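Local coordinates for protein transcriptional regulator, MerR-family (Cupriavidus metallidurans CH34, PDB 5GPE) that binds lead(II) and, as a MerR-family regulator, probably binds promoter DNA to control transcription in response to the metal, at residues L39-E42 with V43-Q46. Sequence-based numbering, arbitrary orientation.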
# COMPACT_ATOMS: atom_id res chain seq x y z
N LEU B 39 -16.99 -18.00 24.40
CA LEU B 39 -17.87 -16.86 24.69
C LEU B 39 -17.09 -15.59 24.93
O LEU B 39 -15.97 -15.61 25.45
CB LEU B 39 -18.78 -17.14 25.91
CG LEU B 39 -19.85 -18.21 25.75
CD1 LEU B 39 -20.55 -18.44 27.08
CD2 LEU B 39 -20.87 -17.84 24.70
N TYR B 40 -17.69 -14.47 24.54
CA TYR B 40 -17.08 -13.15 24.62
C TYR B 40 -17.97 -12.21 25.42
O TYR B 40 -19.15 -12.48 25.62
CB TYR B 40 -16.84 -12.58 23.21
CG TYR B 40 -16.05 -13.50 22.30
CD1 TYR B 40 -16.68 -14.50 21.55
CD2 TYR B 40 -14.67 -13.38 22.18
CE1 TYR B 40 -15.96 -15.34 20.71
CE2 TYR B 40 -13.93 -14.22 21.35
CZ TYR B 40 -14.59 -15.19 20.62
OH TYR B 40 -13.88 -16.02 19.79
N ASP B 41 -17.41 -11.10 25.86
CA ASP B 41 -18.12 -10.10 26.66
C ASP B 41 -17.72 -8.66 26.28
O ASP B 41 -17.05 -8.44 25.26
CB ASP B 41 -17.93 -10.40 28.17
CG ASP B 41 -16.50 -10.19 28.66
OD1 ASP B 41 -15.70 -9.51 27.99
OD2 ASP B 41 -16.18 -10.72 29.74
N GLU B 42 -18.12 -7.70 27.12
CA GLU B 42 -17.93 -6.27 26.88
C GLU B 42 -16.47 -5.86 26.63
O GLU B 42 -16.20 -4.95 25.83
CB GLU B 42 -18.50 -5.45 28.07
CG GLU B 42 -18.53 -3.93 27.88
CD GLU B 42 -19.46 -3.45 26.77
OE1 GLU B 42 -20.37 -4.20 26.35
OE2 GLU B 42 -19.28 -2.30 26.31
N VAL B 43 -15.54 -6.53 27.30
CA VAL B 43 -14.10 -6.25 27.14
C VAL B 43 -13.65 -6.47 25.68
O VAL B 43 -12.88 -5.69 25.14
CB VAL B 43 -13.23 -7.11 28.10
CG1 VAL B 43 -11.75 -6.88 27.86
CG2 VAL B 43 -13.56 -6.78 29.56
N HIS B 44 -14.14 -7.55 25.07
CA HIS B 44 -13.82 -7.90 23.68
C HIS B 44 -14.41 -6.91 22.70
O HIS B 44 -13.75 -6.52 21.74
CB HIS B 44 -14.28 -9.31 23.32
CG HIS B 44 -13.64 -10.37 24.16
ND1 HIS B 44 -14.14 -10.75 25.39
CD2 HIS B 44 -12.54 -11.13 23.95
CE1 HIS B 44 -13.37 -11.70 25.90
NE2 HIS B 44 -12.40 -11.95 25.04
N LEU B 45 -15.64 -6.48 22.96
CA LEU B 45 -16.29 -5.45 22.16
C LEU B 45 -15.49 -4.14 22.18
O LEU B 45 -15.20 -3.57 21.13
CB LEU B 45 -17.74 -5.19 22.63
CG LEU B 45 -18.53 -4.09 21.91
CD1 LEU B 45 -18.58 -4.31 20.40
CD2 LEU B 45 -19.95 -3.99 22.47
N GLN B 46 -15.12 -3.67 23.37
CA GLN B 46 -14.35 -2.43 23.50
C GLN B 46 -12.98 -2.54 22.84
O GLN B 46 -12.47 -1.57 22.28
CB GLN B 46 -14.20 -2.02 24.97
CG GLN B 46 -15.50 -1.54 25.62
CD GLN B 46 -16.23 -0.49 24.78
OE1 GLN B 46 -15.61 0.46 24.27
NE2 GLN B 46 -17.53 -0.68 24.58
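Asp-41 caps the N-terminus of helix 42-56 through one carboxylate oxygen, OD1, which accepts from Val-43 N at 3.1 Å and from His-44 ND1 at 3.3 Å. The two donors come to OD1 from opposite faces of the carboxylate. Asp-41 CG lies between its own backbone N and carbonyl carbon (chi1 68°), which folds OD1 back over the first turn. Asp-41 and His-44 form a capping box in which the imidazole does the returning: a weak but nearly straight bond runs from Asp-41 N to His-44 ND1. Since His-44 NE2 donates to Glu-29 O, ND1 of a neutral ring would accept from Asp-41 N; donating to OD1 would need an imidazolium, which the nearby carboxylate could favour.

The tight, buried side is aromatic. Tyr-40 turns its edge onto one face of the His-44 ring in a T-shaped pair, planes at 87°, with Tyr-40 CD2 3.6 Å from His-44 CD2; Tyr-40 CB adds a CH-pi contact over the same face. Both His-44 nitrogens are thus engaged, and Tyr-40 OH reaches Glu-22 on helix 15-23.

The solvent side is looser. There Glu-42, bent at chi2 (65°), accepts at OE2 from Gln-46 NE2 at 2.9 Å, supplementing the i to i+4 backbone bond from Gln-46 N to Glu-42 O.

Within the MerR-type helix-turn-helix region, Tyr-40 and Leu-45 pack against helix 4-11, while Gln-46 touches Ala-129 of the second subunit.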